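Local coordinates for putative HAD family hydrolase (Streptomyces avermitilis, PDB 3MMZ), which is the HAD-type phosphatase-like domain of a longer protein that probably activates N-acylneuraminate with CTP to make CMP-N-acylneuraminate, at residues 105-110 against 116-121; 15-18 against 22-25; 150-155 against 161-166. All blocks are in the same frame, centred on the assembly; numbering follows the deposited sequence.

Contact 1: residues 105-110 against 116-121. With CA (calcium ion), chain M.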
loop_
_atom_site.group_PDB
_atom_site.type_symbol
_atom_site.label_atom_id
_atom_site.label_comp_id
_atom_site.label_asym_id
_atom_site.label_seq_id
_atom_site.Cartn_x
_atom_site.Cartn_y
_atom_site.Cartn_z
ATOM N N VAL D 105 -8.007 11.032 -32.891
ATOM C CA VAL D 105 -6.696 10.702 -32.361
ATOM C C VAL D 105 -6.779 10.535 -30.840
ATOM O O VAL D 105 -7.382 11.358 -30.126
ATOM C CB VAL D 105 -5.630 11.761 -32.748
ATOM C CG1 VAL D 105 -4.279 11.459 -32.091
ATOM C CG2 VAL D 105 -5.465 11.812 -34.275
ATOM N N LEU D 106 -6.184 9.451 -30.366
ATOM C CA LEU D 106 -6.014 9.229 -28.934
ATOM C C LEU D 106 -4.578 9.586 -28.573
ATOM O O LEU D 106 -3.627 9.023 -29.121
ATOM C CB LEU D 106 -6.338 7.773 -28.588
ATOM C CG LEU D 106 -6.484 7.406 -27.106
ATOM C CD1 LEU D 106 -7.291 6.123 -26.978
ATOM C CD2 LEU D 106 -5.107 7.232 -26.483
ATOM N N TYR D 107 -4.414 10.544 -27.666
ATOM C CA TYR D 107 -3.085 10.934 -27.221
ATOM C C TYR D 107 -2.948 10.670 -25.731
ATOM O O TYR D 107 -3.794 11.100 -24.961
ATOM C CB TYR D 107 -2.816 12.421 -27.494
ATOM C CG TYR D 107 -1.462 12.885 -26.969
ATOM C CD1 TYR D 107 -0.309 12.741 -27.742
ATOM C CD2 TYR D 107 -1.336 13.460 -25.706
ATOM C CE1 TYR D 107 0.942 13.163 -27.271
ATOM C CE2 TYR D 107 -0.089 13.889 -25.220
ATOM C CZ TYR D 107 1.043 13.737 -26.015
ATOM O OH TYR D 107 2.274 14.147 -25.563
ATOM N N VAL D 108 -1.873 9.996 -25.334
ATOM C CA VAL D 108 -1.634 9.671 -23.918
ATOM C C VAL D 108 -0.482 10.489 -23.366
ATOM O O VAL D 108 0.610 10.484 -23.941
ATOM C CB VAL D 108 -1.276 8.174 -23.718
ATOM C CG1 VAL D 108 -1.433 7.766 -22.247
ATOM C CG2 VAL D 108 -2.142 7.309 -24.588
ATOM N N GLY D 109 -0.711 11.167 -22.240
ATOM C CA GLY D 109 0.346 11.960 -21.607
ATOM C C GLY D 109 0.246 11.991 -20.095
ATOM O O GLY D 109 -0.630 11.343 -19.510
ATOM N N ASN D 110 1.154 12.733 -19.463
ATOM C CA ASN D 110 1.274 12.738 -18.002
ATOM C C ASN D 110 1.611 14.099 -17.385
ATOM O O ASN D 110 1.520 14.240 -16.176
ATOM C CB ASN D 110 2.353 11.748 -17.548
ATOM C CG ASN D 110 3.746 12.309 -17.726
ATOM O OD1 ASN D 110 4.159 12.591 -18.849
ATOM N ND2 ASN D 110 4.463 12.505 -16.626
ATOM N N PRO D 116 -1.166 21.229 -24.378
ATOM C CA PRO D 116 -1.480 21.679 -25.746
ATOM C C PRO D 116 -1.817 20.528 -26.720
ATOM O O PRO D 116 -2.642 20.713 -27.622
ATOM C CB PRO D 116 -0.208 22.435 -26.176
ATOM C CG PRO D 116 0.411 22.886 -24.890
ATOM C CD PRO D 116 0.137 21.740 -23.919
ATOM N N CYS D 117 -1.200 19.359 -26.552
ATOM C CA CYS D 117 -1.578 18.189 -27.359
ATOM C C CYS D 117 -2.986 17.718 -27.007
ATOM O O CYS D 117 -3.766 17.384 -27.898
ATOM C CB CYS D 117 -0.593 17.029 -27.181
ATOM S SG CYS D 117 0.998 17.342 -27.955
ATOM N N PHE D 118 -3.293 17.710 -25.707
ATOM C CA PHE D 118 -4.618 17.353 -25.195
ATOM C C PHE D 118 -5.692 18.207 -25.885
ATOM O O PHE D 118 -6.699 17.676 -26.338
ATOM C CB PHE D 118 -4.685 17.564 -23.666
ATOM C CG PHE D 118 -4.273 16.367 -22.838
ATOM C CD1 PHE D 118 -3.391 15.408 -23.326
ATOM C CD2 PHE D 118 -4.774 16.217 -21.538
ATOM C CE1 PHE D 118 -3.029 14.299 -22.539
ATOM C CE2 PHE D 118 -4.417 15.133 -20.744
ATOM C CZ PHE D 118 -3.549 14.163 -21.244
ATOM N N ALA D 119 -5.456 19.518 -25.971
ATOM C CA ALA D 119 -6.400 20.458 -26.606
ATOM C C ALA D 119 -6.605 20.192 -28.101
ATOM O O ALA D 119 -7.683 20.458 -28.641
ATOM C CB ALA D 119 -5.966 21.917 -26.383
ATOM N N LEU D 120 -5.562 19.691 -28.755
ATOM C CA LEU D 120 -5.584 19.387 -30.188
ATOM C C LEU D 120 -6.451 18.170 -30.548
ATOM O O LEU D 120 -7.096 18.159 -31.596
ATOM C CB LEU D 120 -4.154 19.131 -30.677
ATOM C CG LEU D 120 -3.557 19.590 -32.014
ATOM C CD1 LEU D 120 -4.526 19.562 -33.204
ATOM C CD2 LEU D 120 -2.973 20.981 -31.850
ATOM N N VAL D 121 -6.454 17.146 -29.699
ATOM C CA VAL D 121 -6.987 15.837 -30.100
ATOM C C VAL D 121 -8.356 15.520 -29.509
ATOM O O VAL D 121 -8.772 16.125 -28.521
ATOM C CB VAL D 121 -6.005 14.689 -29.793
ATOM C CG1 VAL D 121 -4.661 14.944 -30.465
ATOM C CG2 VAL D 121 -5.830 14.499 -28.265
HETATM CA CA CA M . 6.075 13.032 -20.115
HETATM O O HOH W 1 7.178 13.460 -18.093
HETATM O O HOH W 2 8.065 13.488 -21.371
HETATM O O HOH W 3 5.015 14.976 -20.891
#
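Val105 and Val121 face each other at one end of this contact, their CA atoms 5.6 Å apart, where strand 105-109 and helix 116-120 run nearly antiparallel (161°). They are successive elements of a beta-alpha-beta unit in the HAD fold. Beta-branched valines fill this end: CG1 of Val105 lies 3.9 Å from CG1 of Val121, with the two side chains crossing at about a right angle. CG2 of Val121 reaches on to CB of Tyr107. The Tyr107 ring points from the strand to helix 116-120, its CG opposite the backbone N (chi1 177°), and Cys117 CB sits over its centre, a CH-pi contact 3.8 Å from the centroid. Cys117 SG follows over the same face, 4.5 Å from the centroid, and being small and polarisable it suits this close place. Phe118 comes to the edge instead, its CE1 3.7 Å from Tyr107 CD2 and 3.9 Å from Gly109 N; a CB on Gly109 would crowd both aromatic rings, Tyr107 above all. Beyond the strand, Asn110 OD1 binds calcium at 2.3 Å, alongside Asp18, Asp20 and three waters. Asp114 accepts hydrogen bonds from both Tyr107 OH and Asn110 N. No hydrogen bond joins strand to helix within the contact, which implies that apolar fit sets the helix on the sheet, while the polar end of Tyr107 is tied through Asp114 to the backbone of a metal ligand.

Contact 2: residues 15-18 against 22-25. With CA (calcium ion), chain M.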
loop_
_atom_site.group_PDB
_atom_site.type_symbol
_atom_site.label_atom_id
_atom_site.label_comp_id
_atom_site.label_asym_id
_atom_site.label_seq_id
_atom_site.Cartn_x
_atom_site.Cartn_y
_atom_site.Cartn_z
ATOM N N VAL D 15 -3.147 6.260 -32.404
ATOM C CA VAL D 15 -2.742 6.299 -30.990
ATOM C C VAL D 15 -1.346 6.917 -30.893
ATOM O O VAL D 15 -0.360 6.348 -31.392
ATOM C CB VAL D 15 -2.749 4.890 -30.325
ATOM C CG1 VAL D 15 -2.162 4.937 -28.915
ATOM C CG2 VAL D 15 -4.164 4.321 -30.270
ATOM N N VAL D 16 -1.273 8.081 -30.255
ATOM C CA VAL D 16 -0.015 8.795 -30.104
ATOM C C VAL D 16 0.391 8.790 -28.635
ATOM O O VAL D 16 -0.411 9.139 -27.766
ATOM C CB VAL D 16 -0.104 10.240 -30.651
ATOM C CG1 VAL D 16 1.257 10.934 -30.547
ATOM C CG2 VAL D 16 -0.576 10.234 -32.115
ATOM N N LEU D 17 1.625 8.382 -28.369
ATOM C CA LEU D 17 2.095 8.203 -26.990
ATOM C C LEU D 17 3.245 9.138 -26.628
ATOM O O LEU D 17 4.247 9.215 -27.333
ATOM C CB LEU D 17 2.533 6.743 -26.758
ATOM C CG LEU D 17 1.551 5.631 -27.138
ATOM C CD1 LEU D 17 2.248 4.273 -27.091
ATOM C CD2 LEU D 17 0.323 5.618 -26.240
ATOM N N ASP D 18 3.080 9.858 -25.523
ATOM C CA ASP D 18 4.198 10.460 -24.825
ATOM C C ASP D 18 5.103 9.332 -24.286
ATOM O O ASP D 18 4.668 8.183 -24.201
ATOM C CB ASP D 18 3.676 11.353 -23.700
ATOM C CG ASP D 18 4.782 11.881 -22.815
ATOM O OD1 ASP D 18 5.732 12.504 -23.335
ATOM O OD2 ASP D 18 4.709 11.651 -21.598
ATOM N N THR D 22 4.838 8.299 -19.077
ATOM C CA THR D 22 3.653 7.716 -19.714
ATOM C C THR D 22 3.891 6.236 -20.003
ATOM O O THR D 22 3.095 5.388 -19.591
ATOM C CB THR D 22 3.258 8.514 -20.993
ATOM O OG1 THR D 22 2.815 9.820 -20.600
ATOM C CG2 THR D 22 2.133 7.814 -21.783
ATOM N N GLN D 23 4.991 5.943 -20.696
ATOM C CA GLN D 23 5.481 4.565 -20.861
ATOM C C GLN D 23 6.531 4.229 -19.799
ATOM O O GLN D 23 7.037 3.107 -19.752
ATOM C CB GLN D 23 6.091 4.394 -22.254
ATOM C CG GLN D 23 5.101 4.612 -23.366
ATOM C CD GLN D 23 5.731 4.494 -24.745
ATOM O OE1 GLN D 23 6.170 3.417 -25.152
ATOM N NE2 GLN D 23 5.797 5.609 -25.458
ATOM N N THR D 24 6.883 5.220 -18.974
ATOM C CA THR D 24 7.829 5.019 -17.864
ATOM C C THR D 24 7.256 5.660 -16.609
ATOM O O THR D 24 6.298 6.424 -16.683
ATOM C CB THR D 24 9.211 5.681 -18.119
ATOM O OG1 THR D 24 9.124 7.091 -17.867
ATOM C CG2 THR D 24 9.729 5.429 -19.545
ATOM N N ASP D 25 7.869 5.367 -15.464
ATOM C CA ASP D 25 7.477 5.978 -14.189
ATOM C C ASP D 25 8.104 7.372 -13.966
ATOM O O ASP D 25 8.109 7.879 -12.832
ATOM C CB ASP D 25 7.817 5.029 -13.023
ATOM C CG ASP D 25 9.326 4.772 -12.880
ATOM O OD1 ASP D 25 10.131 5.339 -13.639
ATOM O OD2 ASP D 25 9.718 3.984 -12.002
HETATM CA CA CA M . 6.075 13.032 -20.115
HETATM O O HOH W 2 8.065 13.488 -21.371
HETATM O O HOH W 1 7.178 13.460 -18.093
HETATM O O HOH W 3 5.015 14.976 -20.891
#
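Two hydrogen bonds run from the loop 22-25 back to Asp18, one to its carboxylate and one to its backbone. Thr22 OG1 donates to Asp18 OD2 over 2.8 Å, and OD2 accepts on its anti lone pair, the one turned away from OD1. With OG1 anti to its own carbonyl carbon (chi1 -67°), Thr22 presents the hydroxyl to the carboxylate and leaves CG2 near Asp18 O. Gln23 NE2 donates to Asp18 O at 3.1 Å; the N-H points almost straight at the oxygen (176°), and Asp18 O lies in the plane of the Gln23 amide, yet the nitrogen stands above the plane of the Asp18 carbonyl. A long, flexible amide suits this place, since it can reach back to a buried backbone oxygen at the strand end. Metal binding falls to the same carboxylate: OD2 of Asp18 lies 2.4 Å from the calcium ion, whereas OD1 is 3.3 Å from it and accepts instead from a calcium-bound water. Asp18, Asp20 and Thr22 at the end of strand 14-17 are consistent with the DxDx(T/V) signature of HAD enzymes, with calcium probably standing where magnesium would act. Asp18 OD2 is thus gripped by threonine and metal together. Van der Waals contact is slight by comparison: Leu17 CB meets the amide nitrogen NE2 of Gln23 at 3.7 Å, while Ile48 and Ile60 also touch the Gln23 side chain.

Contact 3: residues 150-155 against 161-166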
loop_
_atom_site.group_PDB
_atom_site.type_symbol
_atom_site.label_atom_id
_atom_site.label_comp_id
_atom_site.label_asym_id
_atom_site.label_seq_id
_atom_site.Cartn_x
_atom_site.Cartn_y
_atom_site.Cartn_z
ATOM N N ALA D 150 0.083 1.271 -18.157
ATOM C CA ALA D 150 -1.014 2.183 -18.499
ATOM C C ALA D 150 -1.444 2.022 -19.961
ATOM O O ALA D 150 -2.626 2.120 -20.268
ATOM C CB ALA D 150 -0.609 3.630 -18.221
ATOM N N ILE D 151 -0.492 1.781 -20.863
ATOM C CA ILE D 151 -0.842 1.605 -22.274
ATOM C C ILE D 151 -1.535 0.258 -22.501
ATOM O O ILE D 151 -2.469 0.155 -23.311
ATOM C CB ILE D 151 0.379 1.764 -23.227
ATOM C CG1 ILE D 151 1.250 2.987 -22.828
ATOM C CG2 ILE D 151 -0.088 1.895 -24.689
ATOM C CD1 ILE D 151 0.473 4.297 -22.689
ATOM N N ARG D 152 -1.109 -0.764 -21.761
ATOM C CA ARG D 152 -1.808 -2.039 -21.802
ATOM C C ARG D 152 -3.269 -1.893 -21.376
ATOM O O ARG D 152 -4.151 -2.481 -21.991
ATOM C CB ARG D 152 -1.118 -3.114 -20.966
ATOM C CG ARG D 152 -1.574 -4.516 -21.398
ATOM C CD ARG D 152 -1.633 -5.446 -20.251
ATOM N NE ARG D 152 -2.310 -6.721 -20.566
ATOM C CZ ARG D 152 -3.632 -6.893 -20.581
ATOM N NH1 ARG D 152 -4.152 -8.084 -20.841
ATOM N NH2 ARG D 152 -4.450 -5.864 -20.346
ATOM N N GLU D 153 -3.523 -1.099 -20.338
ATOM C CA GLU D 153 -4.898 -0.809 -19.910
ATOM C C GLU D 153 -5.719 -0.142 -21.021
ATOM O O GLU D 153 -6.849 -0.548 -21.291
ATOM C CB GLU D 153 -4.894 0.059 -18.648
ATOM C CG GLU D 153 -6.278 0.305 -18.065
ATOM C CD GLU D 153 -6.252 1.153 -16.800
ATOM O OE1 GLU D 153 -5.165 1.581 -16.372
ATOM O OE2 GLU D 153 -7.337 1.381 -16.224
ATOM N N ILE D 154 -5.159 0.897 -21.644
ATOM C CA ILE D 154 -5.809 1.567 -22.774
ATOM C C ILE D 154 -6.078 0.579 -23.915
ATOM O O ILE D 154 -7.145 0.596 -24.536
ATOM C CB ILE D 154 -4.968 2.772 -23.263
ATOM C CG1 ILE D 154 -4.826 3.789 -22.116
ATOM C CG2 ILE D 154 -5.586 3.430 -24.510
ATOM C CD1 ILE D 154 -3.787 4.887 -22.363
ATOM N N ALA D 155 -5.118 -0.291 -24.192
ATOM C CA ALA D 155 -5.303 -1.288 -25.239
ATOM C C ALA D 155 -6.537 -2.150 -24.950
ATOM O O ALA D 155 -7.260 -2.520 -25.874
ATOM C CB ALA D 155 -4.039 -2.157 -25.401
ATOM N N PRO D 161 -10.724 -7.350 -23.149
ATOM C CA PRO D 161 -9.844 -8.009 -22.184
ATOM C C PRO D 161 -8.823 -8.974 -22.798
ATOM O O PRO D 161 -7.764 -9.165 -22.208
ATOM C CB PRO D 161 -10.827 -8.751 -21.260
ATOM C CG PRO D 161 -12.125 -8.035 -21.417
ATOM C CD PRO D 161 -12.149 -7.600 -22.859
ATOM N N SER D 162 -9.103 -9.567 -23.961
ATOM C CA SER D 162 -8.102 -10.465 -24.569
ATOM C C SER D 162 -7.183 -9.781 -25.591
ATOM O O SER D 162 -6.337 -10.439 -26.227
ATOM C CB SER D 162 -8.747 -11.740 -25.141
ATOM O OG SER D 162 -9.021 -11.620 -26.528
ATOM N N LEU D 163 -7.336 -8.458 -25.721
ATOM C CA LEU D 163 -6.561 -7.649 -26.675
ATOM C C LEU D 163 -6.795 -8.117 -28.108
ATOM O O LEU D 163 -5.937 -7.958 -28.982
ATOM C CB LEU D 163 -5.063 -7.635 -26.323
ATOM C CG LEU D 163 -4.699 -7.187 -24.899
ATOM C CD1 LEU D 163 -3.195 -7.122 -24.710
ATOM C CD2 LEU D 163 -5.331 -5.850 -24.540
ATOM N N ASP D 164 -7.971 -8.697 -28.327
ATOM C CA ASP D 164 -8.388 -9.215 -29.626
ATOM C C ASP D 164 -7.504 -10.364 -30.147
ATOM O O ASP D 164 -7.491 -10.651 -31.349
ATOM C CB ASP D 164 -8.491 -8.071 -30.651
ATOM C CG ASP D 164 -9.554 -8.322 -31.697
ATOM O OD1 ASP D 164 -10.609 -8.904 -31.363
ATOM O OD2 ASP D 164 -9.336 -7.934 -32.860
ATOM N N SER D 165 -6.781 -11.019 -29.235
ATOM C CA SER D 165 -5.945 -12.179 -29.563
ATOM C C SER D 165 -6.780 -13.458 -29.600
ATOM O O SER D 165 -6.406 -14.446 -30.244
ATOM C CB SER D 165 -4.829 -12.335 -28.525
ATOM O OG SER D 165 -5.369 -12.699 -27.262
ATOM N N LEU D 166 -7.902 -13.430 -28.886
ATOM C CA LEU D 166 -8.832 -14.552 -28.818
ATOM C C LEU D 166 -10.257 -14.065 -29.004
ATOM O O LEU D 166 -10.605 -12.969 -28.552
ATOM C CB LEU D 166 -8.742 -15.245 -27.455
ATOM C CG LEU D 166 -7.452 -15.889 -26.957
ATOM C CD1 LEU D 166 -7.665 -16.269 -25.516
ATOM C CD2 LEU D 166 -7.077 -17.118 -27.776
HETATM O O HOH W 4 -6.741 -8.530 -19.925
#
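With CG opposite its carbonyl carbon (chi1 -55°), Leu163 points its branched end at helix 150-159, CD2 meeting Ala155 and CD1 meeting Arg152. The arginine comes to meet it by a bend at chi2 (-146°), which swings the guanidinium out toward the loop. Leu163 CD2 rests 4.0 Å from Ala155 CB, where a small alanine lets the branch lie close to the helix backbone. CD1 lies over one face of the guanidinium, toward its rim, 4.1 Å from NH1. Leu163 owes its place to a type I' beta turn, Ser162 to Ser165, that follows the last helix of the HAD domain; in it Leu163 and Asp164 both take positive phi. Ser162 O receives both the N and the OG of Ser165, the latter at 2.7 Å, which secures the turn. Replaced by an alanine, Leu163 would probably leave a gap beside Ala155 and strip the apolar cover from the arginine face. At the guanidinium edge a water bridges the segments, accepting from Arg152 NH1 at 2.8 Å and donating to Pro161 O at 2.6 Å. NH1 also forms a salt bridge with Asp111 of the third subunit, and Val112 of that subunit packs on Leu163.

Along the chain, contact 2 comes first, then contact 1, then contact 3. Contacts 1 and 2, with centres about 11 Å apart, sit on neighbouring strands 105-109 and 14-17 of the central parallel sheet, where Leu106 and Val108 pair through their backbones with Val16, and their ends meet at one calcium ion. Contact 3 is about 15 Å from contact 2 and about 20 Å from contact 1, centre to centre. Its helix 150-159 still reaches both: Ile151 packs on Leu17, Thr22 and Val108, and Ile154 on Leu106 and Val108. Helices 115-120 and 150-159 therefore sandwich the strands whose ends form the metal site, while residues 161-166 extend toward neighbouring subunits.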